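Local coordinates for putative DNA-binding protein (Salmonella choleraesuis, PDB 2HX0) that probably binds DNA, belongs to the PCC domain family, assembles as a trimer and carries a histidine-bound magnesium ion, at residues Leu23-Leu26 with Pro27-Val31; Gly123-Pro126 with Ala127-Phe130. The protein carries 2 engineered substitutions. All blocks are in the same frame, centred on the assembly; numbering follows the deposited sequence.

How the contacts relate
Both contacts are tight turns at ends of strands in the same antiparallel sheet, where strands 15-25 and 113-124 run side by side. Contact 1 leads from strand 15-25 into helix 31-42, contact 2 from strand 113-124 into strand 128-134, which pairs with strand 141-147 in a separate small sheet. Their centres are about 24 Å apart and their nearest atoms about 8 Å, so they do not touch. Contact 1 is partly buried and largely polar, a glutamine amide reinforcing its type II turn. Contact 2 is mostly buried, its type I turn lined by leucines and a phenylalanine. The second subunit packs against contact 1, the third against contact 2.

Contact 1 (Leu23-Leu26 with Pro27-Val31); sequences LRLL and PGQEV. Unlike the reference sequence in segment 23-26: Leu23 (reference Phe).
Leu26 and Gln29 are tied together by two hydrogen bonds that close the chain reversal after strand 15-25. Gln29 N donates to Leu26 O at 3.2 Å, the bond that spans the turn. Leu26 N donates to Gln29 OE1 at 2.8 Å, with an N-H...O angle of 170°; the donor stands above the amide carbonyl plane. Gln29 gets its OE1 there by setting CG beside its own backbone N (chi1 -62°) and then extending, its chain lying alongside that of Leu26. Glutamine suits the place because its carbonyl can accept the N-H of a residue leaving the strand.

Van der Waals contacts flank the polar grip: Leu25 CB lies 3.8 Å from Gln29 OE1, the two side chains crossing at about a right angle. Proline fits at 27 because the first central position of the turn needs no N-H donor, while Gly28 takes a positive phi of 88°, where a side chain would jam against the preceding carbonyl.

Among the charged groups, Arg24 NH2 passes 3.8 Å from Pro27 CD, but its guanidinium is bound to Thr117 and Thr116 of the adjacent strand. Glu30 caps Phe32 N and Ser33 N at the start of the helix. The whole is a type II beta turn from Leu26 to Gln29, with Pro and Gly in its classic central positions, joining strand 15-25, outermost in the sheet of this chain, to helix 31-42.

Contact 2 (Gly123-Pro126 with Ala127-Phe130); sequences GELP and ALTF
Leu125 reaches across its own turn to Leu128 and Phe130, and its side chain can be followed outward from the backbone. CB points toward the returning chain. CG sits beside the backbone N (chi1 -56°), and from it CD1 carries the apolar contact: it lies 4.0 Å from Leu128 CD1 and 3.8 Å from Phe130 CZ. The two leucine side chains run alongside each other in the same direction, whereas the Phe130 side chain crosses that of Leu125 at a slant, meeting the methyl with the far end of its ring. Leucine suits this buried corner because its flexible, wholly apolar chain carries CD1 to where it meets both Leu128 and Phe130.

The backbone beneath is closed by Leu128 N, which donates to Leu125 O at 3.0 Å with an N-H...O angle of 163°, the donor standing well above the carbonyl plane. Pro126 fits the first central position of the turn because its ring holds phi near -55° and no N-H is needed there; Ala127, small and partly exposed, follows, its N bound by Ser16 OG.

The apolar cluster continues into the trimer: Phe20 of the third subunit packs on Leu125, and Ala22 of that subunit on Leu128 and Phe130. Within the chain, Ile145 packs on Leu128 and Phe130. The arrangement is a type I beta turn from Leu125 to Leu128, linking strand 113-124 of the large sheet to strand 128-134 of the two-stranded one at a subunit interface.

Contact 1 (Leu23-Leu26 with Pro27-Val31)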
ATOM      1  N   LEU A  23      -8.113   9.711  -9.043  1.00 11.34           N
ATOM      2  CA  LEU A  23      -7.683  10.961  -9.650  1.00 12.75           C
ATOM      3  C   LEU A  23      -6.261  10.886 -10.151  1.00 11.72           C
ATOM      4  O   LEU A  23      -5.488  10.024  -9.743  1.00 12.10           O
ATOM      5  CB  LEU A  23      -7.821  12.120  -8.664  1.00 21.85           C
ATOM      6  CG  LEU A  23      -7.054  12.045  -7.344  1.00 21.50           C
ATOM      7  CD1 LEU A  23      -6.753  13.456  -6.845  1.00 25.15           C
ATOM      8  CD2 LEU A  23      -7.868  11.267  -6.318  1.00 25.26           C
ATOM      9  N   ARG A  24      -5.930  11.793 -11.060  1.00 10.37           N
ATOM     10  CA  ARG A  24      -4.594  11.838 -11.618  1.00 10.98           C
ATOM     11  C   ARG A  24      -4.068  13.257 -11.529  1.00  9.99           C
ATOM     12  O   ARG A  24      -4.723  14.190 -11.993  1.00 12.67           O
ATOM     13  CB  ARG A  24      -4.613  11.409 -13.082  1.00 12.43           C
ATOM     14  CG  ARG A  24      -3.235  11.423 -13.708  1.00 13.71           C
ATOM     15  CD  ARG A  24      -3.224  12.163 -15.026  1.00 13.76           C
ATOM     16  NE  ARG A  24      -1.857  12.482 -15.426  1.00 12.07           N
ATOM     17  CZ  ARG A  24      -1.537  13.197 -16.498  1.00 11.57           C
ATOM     18  NH1 ARG A  24      -2.489  13.673 -17.292  1.00 12.16           N
ATOM     19  NH2 ARG A  24      -0.263  13.443 -16.774  1.00 12.21           N
ATOM     20  N   LEU A  25      -2.891  13.421 -10.933  1.00 10.37           N
ATOM     21  CA  LEU A  25      -2.291  14.745 -10.818  1.00 10.65           C
ATOM     22  C   LEU A  25      -1.414  14.996 -12.037  1.00 11.17           C
ATOM     23  O   LEU A  25      -0.898  14.058 -12.650  1.00 11.20           O
ATOM     24  CB  LEU A  25      -1.473  14.856  -9.534  1.00  9.67           C
ATOM     25  CG  LEU A  25      -2.256  14.589  -8.238  1.00 11.54           C
ATOM     26  CD1 LEU A  25      -1.371  14.940  -7.053  1.00 11.66           C
ATOM     27  CD2 LEU A  25      -3.542  15.418  -8.198  1.00 10.61           C
ATOM     28  N   LEU A  26      -1.245  16.270 -12.372  1.00 12.10           N
ATOM     29  CA  LEU A  26      -0.483  16.676 -13.548  1.00 12.44           C
ATOM     30  C   LEU A  26       0.959  17.105 -13.292  1.00 11.50           C
ATOM     31  O   LEU A  26       1.328  17.458 -12.176  1.00 11.66           O
ATOM     32  CB  LEU A  26      -1.211  17.826 -14.248  1.00 14.29           C
ATOM     33  CG  LEU A  26      -2.688  17.622 -14.592  1.00 18.40           C
ATOM     34  CD1 LEU A  26      -3.221  18.873 -15.280  1.00 18.67           C
ATOM     35  CD2 LEU A  26      -2.849  16.411 -15.487  1.00 19.44           C
ATOM     36  N   PRO A  27       1.792  17.084 -14.345  1.00 13.43           N
ATOM     37  CA  PRO A  27       3.195  17.482 -14.221  1.00 13.73           C
ATOM     38  C   PRO A  27       3.324  18.872 -13.598  1.00 13.59           C
ATOM     39  O   PRO A  27       2.564  19.786 -13.932  1.00 14.02           O
ATOM     40  CB  PRO A  27       3.683  17.453 -15.664  1.00 14.39           C
ATOM     41  CG  PRO A  27       2.895  16.315 -16.250  1.00 14.55           C
ATOM     42  CD  PRO A  27       1.508  16.579 -15.702  1.00 12.97           C
ATOM     43  N   GLY A  28       4.273  19.016 -12.679  1.00 13.95           N
ATOM     44  CA  GLY A  28       4.503  20.299 -12.042  1.00 14.79           C
ATOM     45  C   GLY A  28       3.691  20.601 -10.802  1.00 15.39           C
ATOM     46  O   GLY A  28       4.037  21.504 -10.040  1.00 17.51           O
ATOM     47  N   GLN A  29       2.614  19.856 -10.579  1.00 13.29           N
ATOM     48  CA  GLN A  29       1.790  20.108  -9.408  1.00 12.57           C
ATOM     49  C   GLN A  29       2.447  19.575  -8.140  1.00 13.25           C
ATOM     50  O   GLN A  29       3.155  18.565  -8.160  1.00 14.47           O
ATOM     51  CB  GLN A  29       0.398  19.487  -9.583  1.00 12.54           C
ATOM     52  CG  GLN A  29      -0.397  20.052 -10.761  1.00 11.19           C
ATOM     53  CD  GLN A  29      -1.837  19.574 -10.778  1.00 13.77           C
ATOM     54  OE1 GLN A  29      -2.106  18.378 -10.679  1.00 14.97           O
ATOM     55  NE2 GLN A  29      -2.773  20.508 -10.911  1.00 14.28           N
ATOM     56  N   GLU A  30       2.219  20.281  -7.040  1.00 11.96           N
ATOM     57  CA  GLU A  30       2.768  19.901  -5.745  1.00 11.77           C
ATOM     58  C   GLU A  30       1.731  18.987  -5.084  1.00 12.25           C
ATOM     59  O   GLU A  30       0.552  19.328  -4.996  1.00 12.81           O
ATOM     60  CB  GLU A  30       3.029  21.168  -4.922  1.00 14.80           C
ATOM     61  CG  GLU A  30       3.844  20.972  -3.654  1.00 16.49           C
ATOM     62  CD  GLU A  30       3.001  20.475  -2.507  1.00 17.88           C
ATOM     63  OE1 GLU A  30       1.865  20.971  -2.361  1.00 19.48           O
ATOM     64  OE2 GLU A  30       3.472  19.602  -1.747  1.00 22.68           O
ATOM     65  N   VAL A  31       2.182  17.823  -4.626  1.00 14.30           N
ATOM     66  CA  VAL A  31       1.291  16.826  -4.039  1.00 13.45           C
ATOM     67  C   VAL A  31       0.477  17.213  -2.808  1.00 14.15           C
ATOM     68  O   VAL A  31      -0.736  17.010  -2.785  1.00 12.99           O
ATOM     69  CB  VAL A  31       2.068  15.526  -3.739  1.00 14.12           C
ATOM     70  CG1 VAL A  31       1.114  14.435  -3.264  1.00 13.75           C
ATOM     71  CG2 VAL A  31       2.782  15.070  -4.997  1.00 14.36           C
TER

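Contact 2 (Gly123-Pro126 with Ala127-Phe130)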
ATOM      1  N   GLY A 123      -9.611   6.496  -0.381  1.00  7.64           N
ATOM      2  CA  GLY A 123     -10.795   5.967   0.271  1.00  8.01           C
ATOM      3  C   GLY A 123     -11.295   6.939   1.322  1.00  8.89           C
ATOM      4  O   GLY A 123     -10.500   7.625   1.960  1.00  9.67           O
ATOM      5  N   GLU A 124     -12.613   7.018   1.475  1.00  7.89           N
ATOM      6  CA  GLU A 124     -13.252   7.881   2.471  1.00  7.92           C
ATOM      7  C   GLU A 124     -14.188   6.978   3.272  1.00  8.59           C
ATOM      8  O   GLU A 124     -14.892   6.145   2.700  1.00  9.27           O
ATOM      9  CB  GLU A 124     -14.056   8.998   1.791  1.00 11.41           C
ATOM     10  CG  GLU A 124     -15.105   9.677   2.692  1.00 11.64           C
ATOM     11  CD  GLU A 124     -14.521  10.652   3.709  1.00 13.04           C
ATOM     12  OE1 GLU A 124     -13.309  10.585   3.994  1.00 12.04           O
ATOM     13  OE2 GLU A 124     -15.286  11.487   4.237  1.00 13.49           O
ATOM     14  N   LEU A 125     -14.185   7.136   4.592  1.00  7.81           N
ATOM     15  CA  LEU A 125     -15.030   6.323   5.470  1.00  9.05           C
ATOM     16  C   LEU A 125     -16.177   7.206   5.968  1.00  8.97           C
ATOM     17  O   LEU A 125     -16.049   7.888   6.983  1.00 10.03           O
ATOM     18  CB  LEU A 125     -14.187   5.810   6.641  1.00  8.91           C
ATOM     19  CG  LEU A 125     -12.948   5.028   6.188  1.00 10.93           C
ATOM     20  CD1 LEU A 125     -11.946   4.912   7.329  1.00 13.68           C
ATOM     21  CD2 LEU A 125     -13.375   3.660   5.683  1.00 12.14           C
ATOM     22  N   PRO A 126     -17.326   7.180   5.265  1.00 11.60           N
ATOM     23  CA  PRO A 126     -18.495   7.991   5.616  1.00 12.04           C
ATOM     24  C   PRO A 126     -19.068   7.883   7.026  1.00 11.53           C
ATOM     25  O   PRO A 126     -19.719   8.815   7.490  1.00 12.82           O
ATOM     26  CB  PRO A 126     -19.523   7.602   4.549  1.00 14.14           C
ATOM     27  CG  PRO A 126     -18.675   7.155   3.387  1.00 14.89           C
ATOM     28  CD  PRO A 126     -17.620   6.337   4.093  1.00 12.45           C
ATOM     29  N   ALA A 127     -18.836   6.768   7.711  1.00 11.16           N
ATOM     30  CA  ALA A 127     -19.376   6.609   9.058  1.00 12.37           C
ATOM     31  C   ALA A 127     -18.439   7.118  10.149  1.00 12.22           C
ATOM     32  O   ALA A 127     -18.794   7.119  11.332  1.00 13.74           O
ATOM     33  CB  ALA A 127     -19.720   5.139   9.312  1.00 15.70           C
ATOM     34  N   LEU A 128     -17.252   7.567   9.756  1.00 10.17           N
ATOM     35  CA  LEU A 128     -16.273   8.040  10.728  1.00  8.80           C
ATOM     36  C   LEU A 128     -15.758   9.444  10.445  1.00  8.59           C
ATOM     37  O   LEU A 128     -15.968   9.997   9.369  1.00 10.15           O
ATOM     38  CB  LEU A 128     -15.073   7.087  10.751  1.00 10.56           C
ATOM     39  CG  LEU A 128     -15.362   5.602  10.988  1.00 10.84           C
ATOM     40  CD1 LEU A 128     -14.099   4.796  10.725  1.00 12.32           C
ATOM     41  CD2 LEU A 128     -15.850   5.380  12.415  1.00 11.27           C
ATOM     42  N   THR A 129     -15.073  10.007  11.432  1.00  9.93           N
ATOM     43  CA  THR A 129     -14.464  11.321  11.297  1.00 10.96           C
ATOM     44  C   THR A 129     -13.100  11.250  11.959  1.00 10.55           C
ATOM     45  O   THR A 129     -12.981  10.794  13.103  1.00 12.08           O
ATOM     46  CB  THR A 129     -15.291  12.430  11.989  1.00 13.84           C
ATOM     47  OG1 THR A 129     -16.536  12.604  11.302  1.00 15.43           O
ATOM     48  CG2 THR A 129     -14.533  13.749  11.967  1.00 16.22           C
ATOM     49  N   PHE A 130     -12.068  11.664  11.229  1.00  9.63           N
ATOM     50  CA  PHE A 130     -10.710  11.677  11.762  1.00 10.25           C
ATOM     51  C   PHE A 130     -10.401  13.079  12.266  1.00 12.05           C
ATOM     52  O   PHE A 130     -10.841  14.075  11.683  1.00 12.80           O
ATOM     53  CB  PHE A 130      -9.664  11.358  10.685  1.00 10.72           C
ATOM     54  CG  PHE A 130      -9.678   9.939  10.183  1.00  9.64           C
ATOM     55  CD1 PHE A 130     -10.363   8.933  10.861  1.00 10.20           C
ATOM     56  CD2 PHE A 130      -8.972   9.609   9.030  1.00  9.64           C
ATOM     57  CE1 PHE A 130     -10.342   7.615  10.395  1.00 10.26           C
ATOM     58  CE2 PHE A 130      -8.942   8.300   8.552  1.00  8.78           C
ATOM     59  CZ  PHE A 130      -9.629   7.298   9.237  1.00  9.27           C
TER